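Local atomic coordinates of thermosome subunit (Methanococcoides burtonii, PDB entry 3AQ1), a protein that probably uses ATP binding and hydrolysis to help unfolded proteins fold, as a group II chaperonin crystallised as an open-state monomer. Residues 51-56 against 393-398; 73-78 against 462-467; 91-96 against 357-362. All coordinates share one frame; numbering follows the deposited sequence.

Contact 1 (51-56 against 393-398)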
ATOM      1  N   ALA A  51      -7.813 -13.224 -15.659  1.00 36.41           N
ATOM      2  CA  ALA A  51      -7.963 -13.491 -17.084  1.00 35.80           C
ATOM      3  C   ALA A  51      -7.818 -14.967 -17.437  1.00 51.38           C
ATOM      4  O   ALA A  51      -8.656 -15.530 -18.139  1.00 67.61           O
ATOM      5  CB  ALA A  51      -6.981 -12.677 -17.877  1.00 31.72           C
ATOM      6  N   VAL A  52      -6.747 -15.589 -16.975  1.00 47.69           N
ATOM      7  CA  VAL A  52      -6.512 -16.988 -17.294  1.00 47.13           C
ATOM      8  C   VAL A  52      -7.618 -17.851 -16.705  1.00 46.68           C
ATOM      9  O   VAL A  52      -8.077 -18.813 -17.332  1.00 45.10           O
ATOM     10  CB  VAL A  52      -5.132 -17.479 -16.767  1.00 39.99           C
ATOM     11  CG1 VAL A  52      -4.985 -18.983 -16.945  1.00 44.24           C
ATOM     12  CG2 VAL A  52      -4.014 -16.748 -17.470  1.00 38.12           C
ATOM     13  N   LEU A  53      -8.038 -17.522 -15.489  1.00 43.80           N
ATOM     14  CA  LEU A  53      -9.006 -18.375 -14.816  1.00 44.44           C
ATOM     15  C   LEU A  53     -10.385 -18.171 -15.433  1.00 51.83           C
ATOM     16  O   LEU A  53     -11.165 -19.108 -15.562  1.00 58.89           O
ATOM     17  CB  LEU A  53      -9.007 -18.141 -13.307  1.00 38.14           C
ATOM     18  CG  LEU A  53     -10.104 -18.890 -12.527  1.00 47.88           C
ATOM     19  CD1 LEU A  53      -9.926 -20.406 -12.585  1.00 38.55           C
ATOM     20  CD2 LEU A  53     -10.178 -18.413 -11.071  1.00 46.44           C
ATOM     21  N   SER A  54     -10.657 -16.938 -15.834  1.00 48.12           N
ATOM     22  CA  SER A  54     -11.881 -16.589 -16.532  1.00 53.17           C
ATOM     23  C   SER A  54     -12.050 -17.333 -17.879  1.00 56.14           C
ATOM     24  O   SER A  54     -13.110 -17.906 -18.148  1.00 54.72           O
ATOM     25  CB  SER A  54     -11.928 -15.076 -16.733  1.00 55.73           C
ATOM     26  OG  SER A  54     -13.042 -14.692 -17.512  1.00 67.77           O
ATOM     27  N   GLY A  55     -11.018 -17.314 -18.720  1.00 49.94           N
ATOM     28  CA  GLY A  55     -11.012 -18.102 -19.947  1.00 42.22           C
ATOM     29  C   GLY A  55     -11.333 -19.569 -19.708  1.00 42.63           C
ATOM     30  O   GLY A  55     -12.167 -20.167 -20.384  1.00 48.33           O
ATOM     31  N   GLU A  56     -10.680 -20.140 -18.713  1.00 39.57           N
ATOM     32  CA  GLU A  56     -10.864 -21.525 -18.353  1.00 47.05           C
ATOM     33  C   GLU A  56     -12.285 -21.814 -17.901  1.00 55.07           C
ATOM     34  O   GLU A  56     -12.853 -22.848 -18.238  1.00 63.58           O
ATOM     35  CB  GLU A  56      -9.896 -21.877 -17.229  1.00 59.91           C
ATOM     36  CG  GLU A  56      -9.519 -23.324 -17.203  1.00 64.78           C
ATOM     37  CD  GLU A  56      -9.002 -23.776 -18.545  1.00 69.64           C
ATOM     38  OE1 GLU A  56      -8.397 -22.940 -19.266  1.00 62.56           O
ATOM     39  OE2 GLU A  56      -9.214 -24.963 -18.872  1.00 68.93           O
ATOM     40  N   GLU A 393     -11.710 -27.500 -11.311  1.00 60.00           N
ATOM     41  CA  GLU A 393     -10.773 -27.973 -12.332  1.00 62.61           C
ATOM     42  C   GLU A 393     -10.048 -26.821 -13.004  1.00 62.46           C
ATOM     43  O   GLU A 393      -8.893 -26.952 -13.410  1.00 69.51           O
ATOM     44  CB  GLU A 393     -11.502 -28.761 -13.421  1.00 64.95           C
ATOM     45  CG  GLU A 393     -12.015 -30.140 -13.044  1.00 63.39           C
ATOM     46  CD  GLU A 393     -12.392 -30.930 -14.283  1.00 67.94           C
ATOM     47  OE1 GLU A 393     -12.097 -30.429 -15.392  1.00 72.43           O
ATOM     48  OE2 GLU A 393     -12.971 -32.033 -14.157  1.00 62.27           O
ATOM     49  N   ALA A 394     -10.749 -25.705 -13.156  1.00 56.04           N
ATOM     50  CA  ALA A 394     -10.198 -24.551 -13.841  1.00 46.31           C
ATOM     51  C   ALA A 394      -9.052 -23.964 -13.032  1.00 49.37           C
ATOM     52  O   ALA A 394      -8.070 -23.456 -13.592  1.00 42.43           O
ATOM     53  CB  ALA A 394     -11.280 -23.516 -14.076  1.00 43.43           C
ATOM     54  N   LEU A 395      -9.182 -24.039 -11.710  1.00 47.71           N
ATOM     55  CA  LEU A 395      -8.175 -23.501 -10.809  1.00 48.28           C
ATOM     56  C   LEU A 395      -6.758 -23.968 -11.161  1.00 56.08           C
ATOM     57  O   LEU A 395      -5.813 -23.190 -11.120  1.00 55.09           O
ATOM     58  CB  LEU A 395      -8.525 -23.867  -9.374  1.00 42.29           C
ATOM     59  CG  LEU A 395      -9.709 -23.032  -8.891  1.00 51.44           C
ATOM     60  CD1 LEU A 395     -10.117 -23.402  -7.475  1.00 41.21           C
ATOM     61  CD2 LEU A 395      -9.367 -21.537  -8.996  1.00 53.41           C
ATOM     62  N   GLU A 396      -6.614 -25.237 -11.525  1.00 55.80           N
ATOM     63  CA  GLU A 396      -5.296 -25.788 -11.805  1.00 49.73           C
ATOM     64  C   GLU A 396      -4.686 -25.254 -13.083  1.00 51.97           C
ATOM     65  O   GLU A 396      -3.592 -25.644 -13.458  1.00 53.52           O
ATOM     66  CB  GLU A 396      -5.329 -27.306 -11.845  1.00 42.86           C
ATOM     67  CG  GLU A 396      -5.567 -27.932 -10.487  1.00 47.94           C
ATOM     68  CD  GLU A 396      -5.516 -29.455 -10.517  1.00 55.21           C
ATOM     69  OE1 GLU A 396      -5.993 -30.078 -11.512  1.00 47.52           O
ATOM     70  OE2 GLU A 396      -5.004 -30.017  -9.522  1.00 53.90           O
ATOM     71  N   VAL A 397      -5.384 -24.344 -13.741  1.00 54.33           N
ATOM     72  CA  VAL A 397      -4.846 -23.742 -14.945  1.00 54.97           C
ATOM     73  C   VAL A 397      -3.727 -22.772 -14.568  1.00 55.10           C
ATOM     74  O   VAL A 397      -2.815 -22.527 -15.353  1.00 64.85           O
ATOM     75  CB  VAL A 397      -5.933 -23.022 -15.754  1.00 56.41           C
ATOM     76  CG1 VAL A 397      -6.330 -21.688 -15.084  1.00 50.64           C
ATOM     77  CG2 VAL A 397      -5.442 -22.788 -17.158  1.00 56.41           C
ATOM     78  N   ILE A 398      -3.792 -22.240 -13.353  1.00 45.10           N
ATOM     79  CA  ILE A 398      -2.780 -21.304 -12.862  1.00 45.08           C
ATOM     80  C   ILE A 398      -1.417 -21.972 -12.699  1.00 41.59           C
ATOM     81  O   ILE A 398      -0.436 -21.505 -13.264  1.00 54.50           O
ATOM     82  CB  ILE A 398      -3.224 -20.588 -11.534  1.00 46.91           C
ATOM     83  CG1 ILE A 398      -4.135 -19.397 -11.826  1.00 44.59           C
ATOM     84  CG2 ILE A 398      -2.039 -20.052 -10.791  1.00 36.98           C
ATOM     85  CD1 ILE A 398      -5.401 -19.745 -12.546  1.00 48.66           C
TER
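The carboxylate of E56 has the V397 methyl CG2 standing over one of its faces, 3.6 Å from OE1, while its other oxygen, OE2, is engaged in a salt bridge with K60 one helical turn further on. An aliphatic contact on the flat side of the group and a charged partner for OE2 thus divide the roles at the tip of this side chain. Its stem packs as well: CG, anti to the backbone N (chi1 -153°), comes within 3.6 Å of A394 CB, and the bend at the next torsion, chi2 53°, carries CD round toward V397.

Deeper in the interface the contact is wholly apolar. L53 straddles two neighbours with its branches: CD1 lies 3.7 Å from A394 CB, and CD2 meets L395 CD2 at 3.8 Å. The isobutyl groups of L53 and L395 are set at a slant to one another rather than side by side. Nearer the backbone, I398 CD1 reaches L53 CB at 4.0 Å. At the more open margin, V52 points CG1 at both methyls of V397, with CG1 of the two valines 3.5 Å apart. No hydrogen bond joins the segments.

On the 393-398 side the chain passes through a type I turn from A394 to V397, and I398 N bonds to L395 O as helix 397-405 gets under way. This bend between helices 383-394 and 397-405 presents A394, L395, V397 and I398 to a single helix, with L395 also resting on L369 and S370 of helix 364-378. Such packing of the junction between two consecutive helices against helix 45-65, at whose N-terminal start lies the GDGTTT sequence characteristic of chaperonins, belongs to the mainly helical equatorial domain of the TCP-1/cpn60 family.

Contact 2 (73-78 against 462-467)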
ATOM      1  N   ILE A  73     -27.834 -22.371 -14.498  1.00 66.98           N
ATOM      2  CA  ILE A  73     -27.403 -23.271 -13.428  1.00 64.04           C
ATOM      3  C   ILE A  73     -25.893 -23.201 -13.237  1.00 64.64           C
ATOM      4  O   ILE A  73     -25.402 -23.174 -12.107  1.00 67.54           O
ATOM      5  CB  ILE A  73     -27.803 -24.740 -13.732  1.00 90.29           C
ATOM      6  CG1 ILE A  73     -29.307 -24.947 -13.535  1.00100.07           C
ATOM      7  CG2 ILE A  73     -27.027 -25.708 -12.859  1.00 84.85           C
ATOM      8  CD1 ILE A  73     -29.815 -26.323 -13.976  1.00109.02           C
ATOM      9  N   ILE A  74     -25.164 -23.174 -14.351  1.00 65.52           N
ATOM     10  CA  ILE A  74     -23.709 -23.033 -14.332  1.00 64.64           C
ATOM     11  C   ILE A  74     -23.292 -21.778 -13.582  1.00 62.36           C
ATOM     12  O   ILE A  74     -22.386 -21.825 -12.757  1.00 64.77           O
ATOM     13  CB  ILE A  74     -23.118 -22.982 -15.757  1.00 68.04           C
ATOM     14  CG1 ILE A  74     -23.363 -24.306 -16.480  1.00 71.97           C
ATOM     15  CG2 ILE A  74     -21.624 -22.686 -15.712  1.00 64.51           C
ATOM     16  CD1 ILE A  74     -23.084 -24.254 -17.958  1.00 71.90           C
ATOM     17  N   SER A  75     -23.961 -20.663 -13.867  1.00 60.90           N
ATOM     18  CA  SER A  75     -23.679 -19.392 -13.204  1.00 64.44           C
ATOM     19  C   SER A  75     -23.798 -19.474 -11.687  1.00 70.92           C
ATOM     20  O   SER A  75     -22.909 -19.006 -10.970  1.00 68.37           O
ATOM     21  CB  SER A  75     -24.611 -18.301 -13.714  1.00 68.36           C
ATOM     22  OG  SER A  75     -24.471 -18.142 -15.106  1.00 74.19           O
ATOM     23  N   GLU A  76     -24.892 -20.052 -11.193  1.00 72.66           N
ATOM     24  CA  GLU A  76     -25.064 -20.179  -9.749  1.00 77.10           C
ATOM     25  C   GLU A  76     -24.052 -21.144  -9.151  1.00 70.48           C
ATOM     26  O   GLU A  76     -23.503 -20.885  -8.082  1.00 73.12           O
ATOM     27  CB  GLU A  76     -26.490 -20.581  -9.391  1.00 87.36           C
ATOM     28  CG  GLU A  76     -27.437 -19.398  -9.351  1.00 99.01           C
ATOM     29  CD  GLU A  76     -28.718 -19.650 -10.123  1.00107.32           C
ATOM     30  OE1 GLU A  76     -29.459 -20.594  -9.768  1.00103.30           O
ATOM     31  OE2 GLU A  76     -28.982 -18.901 -11.089  1.00110.43           O
ATOM     32  N   GLY A  77     -23.797 -22.246  -9.852  1.00 63.06           N
ATOM     33  CA  GLY A  77     -22.755 -23.178  -9.456  1.00 65.24           C
ATOM     34  C   GLY A  77     -21.403 -22.497  -9.297  1.00 61.78           C
ATOM     35  O   GLY A  77     -20.731 -22.655  -8.280  1.00 62.08           O
ATOM     36  N   TYR A  78     -21.005 -21.734 -10.311  1.00 53.87           N
ATOM     37  CA  TYR A  78     -19.760 -20.982 -10.267  1.00 53.84           C
ATOM     38  C   TYR A  78     -19.749 -19.994  -9.102  1.00 61.43           C
ATOM     39  O   TYR A  78     -18.778 -19.931  -8.346  1.00 66.46           O
ATOM     40  CB  TYR A  78     -19.535 -20.219 -11.575  1.00 47.08           C
ATOM     41  CG  TYR A  78     -18.965 -21.024 -12.717  1.00 35.65           C
ATOM     42  CD1 TYR A  78     -18.756 -22.388 -12.612  1.00 38.50           C
ATOM     43  CD2 TYR A  78     -18.658 -20.410 -13.916  1.00 45.03           C
ATOM     44  CE1 TYR A  78     -18.244 -23.109 -13.675  1.00 42.98           C
ATOM     45  CE2 TYR A  78     -18.144 -21.115 -14.979  1.00 50.76           C
ATOM     46  CZ  TYR A  78     -17.935 -22.459 -14.856  1.00 49.85           C
ATOM     47  OH  TYR A  78     -17.419 -23.143 -15.931  1.00 60.28           O
ATOM     48  N   ALA A 462     -16.947 -12.113 -14.155  1.00 46.48           N
ATOM     49  CA  ALA A 462     -16.778 -11.831 -15.571  1.00 44.14           C
ATOM     50  C   ALA A 462     -17.357 -12.955 -16.412  1.00 55.76           C
ATOM     51  O   ALA A 462     -17.954 -12.716 -17.466  1.00 62.44           O
ATOM     52  CB  ALA A 462     -15.308 -11.655 -15.896  1.00 35.84           C
ATOM     53  N   THR A 463     -17.151 -14.183 -15.947  1.00 52.60           N
ATOM     54  CA  THR A 463     -17.610 -15.369 -16.654  1.00 48.85           C
ATOM     55  C   THR A 463     -19.122 -15.425 -16.587  1.00 58.35           C
ATOM     56  O   THR A 463     -19.797 -15.642 -17.592  1.00 64.47           O
ATOM     57  CB  THR A 463     -17.027 -16.632 -16.024  1.00 40.88           C
ATOM     58  OG1 THR A 463     -15.623 -16.661 -16.269  1.00 52.42           O
ATOM     59  CG2 THR A 463     -17.650 -17.877 -16.609  1.00 42.80           C
ATOM     60  N   VAL A 464     -19.647 -15.214 -15.390  1.00 56.37           N
ATOM     61  CA  VAL A 464     -21.079 -15.248 -15.172  1.00 55.10           C
ATOM     62  C   VAL A 464     -21.783 -14.116 -15.910  1.00 57.00           C
ATOM     63  O   VAL A 464     -22.864 -14.295 -16.452  1.00 55.61           O
ATOM     64  CB  VAL A 464     -21.392 -15.193 -13.682  1.00 50.73           C
ATOM     65  CG1 VAL A 464     -22.755 -14.591 -13.444  1.00 47.69           C
ATOM     66  CG2 VAL A 464     -21.281 -16.596 -13.090  1.00 49.89           C
ATOM     67  N   MET A 465     -21.159 -12.955 -15.953  1.00 61.94           N
ATOM     68  CA  MET A 465     -21.759 -11.831 -16.645  1.00 61.78           C
ATOM     69  C   MET A 465     -21.899 -12.149 -18.134  1.00 68.50           C
ATOM     70  O   MET A 465     -22.876 -11.776 -18.779  1.00 82.55           O
ATOM     71  CB  MET A 465     -20.917 -10.578 -16.423  1.00 56.08           C
ATOM     72  CG  MET A 465     -21.297  -9.424 -17.301  1.00 63.39           C
ATOM     73  SD  MET A 465     -21.110  -7.877 -16.432  1.00125.21           S
ATOM     74  CE  MET A 465     -19.524  -8.154 -15.658  1.00 51.35           C
ATOM     75  N   ILE A 466     -20.918 -12.855 -18.672  1.00 56.10           N
ATOM     76  CA  ILE A 466     -20.917 -13.248 -20.070  1.00 50.51           C
ATOM     77  C   ILE A 466     -21.915 -14.380 -20.373  1.00 59.01           C
ATOM     78  O   ILE A 466     -22.474 -14.443 -21.466  1.00 63.74           O
ATOM     79  CB  ILE A 466     -19.510 -13.688 -20.471  1.00 48.18           C
ATOM     80  CG1 ILE A 466     -18.571 -12.481 -20.434  1.00 46.79           C
ATOM     81  CG2 ILE A 466     -19.516 -14.402 -21.828  1.00 50.59           C
ATOM     82  CD1 ILE A 466     -17.208 -12.744 -21.017  1.00 46.81           C
ATOM     83  N   LEU A 467     -22.133 -15.272 -19.410  1.00 50.87           N
ATOM     84  CA  LEU A 467     -23.062 -16.383 -19.584  1.00 54.96           C
ATOM     85  C   LEU A 467     -24.527 -15.940 -19.545  1.00 66.77           C
ATOM     86  O   LEU A 467     -25.366 -16.417 -20.318  1.00 63.39           O
ATOM     87  CB  LEU A 467     -22.843 -17.431 -18.494  1.00 44.51           C
ATOM     88  CG  LEU A 467     -21.552 -18.237 -18.525  1.00 45.34           C
ATOM     89  CD1 LEU A 467     -21.521 -19.181 -17.348  1.00 34.83           C
ATOM     90  CD2 LEU A 467     -21.442 -19.014 -19.833  1.00 50.07           C
TER
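S75 meets V464 where the backbones of 73-78 and 462-467 are nearest, their CA atoms 5.3 Å apart. The valine methyl CG2 lies 3.8 Å from S75 CB and also rests against the carbonyl S75 O, so a branched side chain packs directly on the opposing main chain. On one flank of this pair, L467 places CB and CD1 beside S75 OG, and CD1 reaches I74 CG2 at 3.9 Å, the two side chains crossing at about a right angle. On the other flank, the T463 methyl CG2 abuts the edge of the Y78 ring in its plane, 3.7 Å from CE2.

The next shell fixes these groups. I74 CG2 sits 3.7 Å above the plane of the Y78 ring, over its centre, holding one face from within the same helix, while Y78 OH is hydrogen-bonded to L57 O. T463 OG1 bonds to A459 O, a turn back along its own helix; chi1 of -69° sets OG1 anti to the carbonyl carbon, which leaves CG2 anti to the backbone N and turned to the ring. S75 OG likewise bonds to S71 O.

The short segments run nearly antiparallel, at 166° with axes 9.6 Å apart. Helix 45-65 packs against both, touching I74 through L64 and I65, Y78 through A61 and T463 through L57, which makes a three-helix cluster with 71-92 and 449-467.

Contact 3 (91-96 against 357-362)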
ATOM      1  N   THR A  91      -9.259 -20.771   5.689  1.00 82.56           N
ATOM      2  CA  THR A  91      -8.847 -21.966   6.410  1.00 80.46           C
ATOM      3  C   THR A  91      -7.388 -22.341   6.147  1.00 74.01           C
ATOM      4  O   THR A  91      -6.738 -22.901   7.013  1.00 76.70           O
ATOM      5  CB  THR A  91      -9.786 -23.166   6.080  1.00 79.42           C
ATOM      6  OG1 THR A  91     -10.950 -23.119   6.922  1.00 73.79           O
ATOM      7  CG2 THR A  91      -9.066 -24.508   6.265  1.00 79.19           C
ATOM      8  N   ILE A  92      -6.867 -22.024   4.963  1.00 78.21           N
ATOM      9  CA  ILE A  92      -5.504 -22.430   4.593  1.00 73.92           C
ATOM     10  C   ILE A  92      -4.486 -21.286   4.546  1.00 72.09           C
ATOM     11  O   ILE A  92      -3.342 -21.479   4.129  1.00 73.53           O
ATOM     12  CB  ILE A  92      -5.480 -23.134   3.231  1.00 72.09           C
ATOM     13  CG1 ILE A  92      -5.524 -22.110   2.101  1.00 68.47           C
ATOM     14  CG2 ILE A  92      -6.650 -24.081   3.115  1.00 80.69           C
ATOM     15  CD1 ILE A  92      -5.136 -22.674   0.760  1.00 66.38           C
ATOM     16  N   THR A  93      -4.902 -20.097   4.966  1.00 70.80           N
ATOM     17  CA  THR A  93      -4.016 -18.941   4.984  1.00 61.59           C
ATOM     18  C   THR A  93      -3.132 -18.949   6.210  1.00 61.85           C
ATOM     19  O   THR A  93      -3.431 -19.618   7.195  1.00 68.17           O
ATOM     20  CB  THR A  93      -4.802 -17.640   5.001  1.00 63.68           C
ATOM     21  OG1 THR A  93      -5.911 -17.781   5.891  1.00 74.64           O
ATOM     22  CG2 THR A  93      -5.317 -17.322   3.627  1.00 60.89           C
ATOM     23  N   ILE A  94      -2.045 -18.189   6.137  1.00 57.27           N
ATOM     24  CA  ILE A  94      -1.111 -18.034   7.243  1.00 48.58           C
ATOM     25  C   ILE A  94      -1.409 -16.710   7.906  1.00 54.04           C
ATOM     26  O   ILE A  94      -1.503 -15.693   7.228  1.00 63.69           O
ATOM     27  CB  ILE A  94       0.326 -18.000   6.725  1.00 48.25           C
ATOM     28  CG1 ILE A  94       0.609 -19.251   5.880  1.00 46.19           C
ATOM     29  CG2 ILE A  94       1.310 -17.825   7.871  1.00 45.55           C
ATOM     30  CD1 ILE A  94       2.047 -19.417   5.485  1.00 57.73           C
ATOM     31  N   ALA A  95      -1.572 -16.723   9.225  1.00 60.13           N
ATOM     32  CA  ALA A  95      -1.957 -15.515   9.964  1.00 66.76           C
ATOM     33  C   ALA A  95      -0.769 -14.627  10.276  1.00 70.66           C
ATOM     34  O   ALA A  95       0.296 -15.101  10.695  1.00 74.10           O
ATOM     35  CB  ALA A  95      -2.715 -15.862  11.253  1.00 48.88           C
ATOM     36  N   ILE A  96      -0.966 -13.331  10.071  1.00 68.20           N
ATOM     37  CA  ILE A  96       0.084 -12.357  10.305  1.00 69.07           C
ATOM     38  C   ILE A  96      -0.431 -11.249  11.203  1.00 67.84           C
ATOM     39  O   ILE A  96      -1.361 -10.537  10.847  1.00 56.27           O
ATOM     40  CB  ILE A  96       0.596 -11.765   8.982  1.00 59.08           C
ATOM     41  CG1 ILE A  96       1.066 -12.891   8.076  1.00 58.23           C
ATOM     42  CG2 ILE A  96       1.749 -10.792   9.235  1.00 50.33           C
ATOM     43  CD1 ILE A  96       2.312 -13.586   8.603  1.00 67.76           C
ATOM     44  N   LYS A 357      -3.873 -11.945   7.041  1.00 58.90           N
ATOM     45  CA  LYS A 357      -3.539 -13.239   6.470  1.00 54.29           C
ATOM     46  C   LYS A 357      -2.772 -13.073   5.167  1.00 58.74           C
ATOM     47  O   LYS A 357      -2.961 -12.091   4.442  1.00 69.16           O
ATOM     48  CB  LYS A 357      -4.811 -14.062   6.237  1.00 59.64           C
ATOM     49  CG  LYS A 357      -5.929 -13.756   7.245  1.00 69.58           C
ATOM     50  CD  LYS A 357      -6.821 -14.955   7.529  1.00 78.63           C
ATOM     51  CE  LYS A 357      -8.116 -14.540   8.211  1.00 85.08           C
ATOM     52  NZ  LYS A 357      -8.996 -13.751   7.296  1.00 86.28           N
ATOM     53  N   VAL A 358      -1.881 -14.020   4.887  1.00 50.35           N
ATOM     54  CA  VAL A 358      -1.239 -14.089   3.583  1.00 49.77           C
ATOM     55  C   VAL A 358      -1.381 -15.486   3.013  1.00 57.23           C
ATOM     56  O   VAL A 358      -1.563 -16.459   3.753  1.00 56.03           O
ATOM     57  CB  VAL A 358       0.254 -13.772   3.642  1.00 46.11           C
ATOM     58  CG1 VAL A 358       0.484 -12.473   4.351  1.00 47.32           C
ATOM     59  CG2 VAL A 358       0.987 -14.895   4.340  1.00 53.52           C
ATOM     60  N   VAL A 359      -1.299 -15.559   1.687  1.00 60.33           N
ATOM     61  CA  VAL A 359      -1.287 -16.811   0.945  1.00 59.94           C
ATOM     62  C   VAL A 359       0.129 -16.984   0.437  1.00 58.03           C
ATOM     63  O   VAL A 359       0.841 -16.000   0.275  1.00 59.31           O
ATOM     64  CB  VAL A 359      -2.222 -16.727  -0.276  1.00 61.01           C
ATOM     65  CG1 VAL A 359      -2.195 -18.013  -1.060  1.00 67.82           C
ATOM     66  CG2 VAL A 359      -3.628 -16.420   0.160  1.00 66.35           C
ATOM     67  N   VAL A 360       0.560 -18.215   0.196  1.00 55.07           N
ATOM     68  CA  VAL A 360       1.827 -18.402  -0.496  1.00 52.07           C
ATOM     69  C   VAL A 360       1.555 -18.728  -1.945  1.00 49.40           C
ATOM     70  O   VAL A 360       0.452 -19.147  -2.281  1.00 54.58           O
ATOM     71  CB  VAL A 360       2.682 -19.485   0.137  1.00 51.01           C
ATOM     72  CG1 VAL A 360       3.396 -18.905   1.336  1.00 44.49           C
ATOM     73  CG2 VAL A 360       1.817 -20.679   0.524  1.00 51.60           C
ATOM     74  N   GLY A 361       2.566 -18.541  -2.792  1.00 47.87           N
ATOM     75  CA  GLY A 361       2.375 -18.562  -4.232  1.00 48.05           C
ATOM     76  C   GLY A 361       2.770 -19.851  -4.922  1.00 55.08           C
ATOM     77  O   GLY A 361       2.714 -20.929  -4.328  1.00 60.42           O
ATOM     78  N   GLY A 362       3.146 -19.740  -6.194  1.00 48.39           N
ATOM     79  CA  GLY A 362       3.606 -20.878  -6.967  1.00 40.77           C
ATOM     80  C   GLY A 362       2.525 -21.902  -7.263  1.00 49.31           C
ATOM     81  O   GLY A 362       2.807 -23.082  -7.524  1.00 44.43           O
TER
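T93 drops into the angle between K357 and V359: its OG1 lies 3.4 Å from K357 CD, and its methyl CG2 meets V359 CG2 at 4.0 Å. Just after the end of helix 71-92, OG1 turns back to bond L89 O, and the lysine carries NZ on to a salt bridge with E90, so both side chains are tied to the last turns of that helix. An alanine at T93 would probably leave L89 O without this hydroxyl partner and open small gaps beside K357 CD and the V359 methyl.

On the reverse side, V358 is the bump and the hollow lies between I94 and I96. One methyl, CG2, settles 4.0 Å from I94 CB; the other, CG1, anti to the carbonyl carbon (chi1 -52°), leans on I96 CG1 at 3.8 Å. W441 packs on both I94 and V358, and I107 of helix 101-109 on both V358 and I96.

Between these layers, I94 and V358 form an antiparallel hydrogen-bonded pair. I94 N gives a nearly straight bond to V358 O (170°), and V358 N returns one of 2.9 Å to I94 O. The K357 CA hydrogen also approaches I94 O, while A95 and K357 make the adjoining non-hydrogen-bonded pair.

Strand 357-360 is the middle of a three-strand antiparallel sheet, flanked by 94-95 and by 446-448, where V359 bonds E447. Helix 364-378 touches it through V359 on S365, and V352 of helix 332-355 packs against V358 and I96.

In the fold
Contacts 1 and 2 are neighbours, their centres 14 Å apart, and they touch where S54 O lies 3.4 Å from T463 OG1. Helix 45-65 connects them, packing on 393-398 at one place and on both helices of contact 2 at another. Contact 3 shares helix 71-92 with contact 2 but lies near its opposite end, with nearest atoms about 17 Å apart; about 6 Å separates it from contact 1. Along the chain, contact 3 is nested within the loops closed by the other two, whose segments alternate. All three therefore join early parts of the sequence to late ones, consistent with the chaperonin equatorial domain, which is assembled from both ends of the chain.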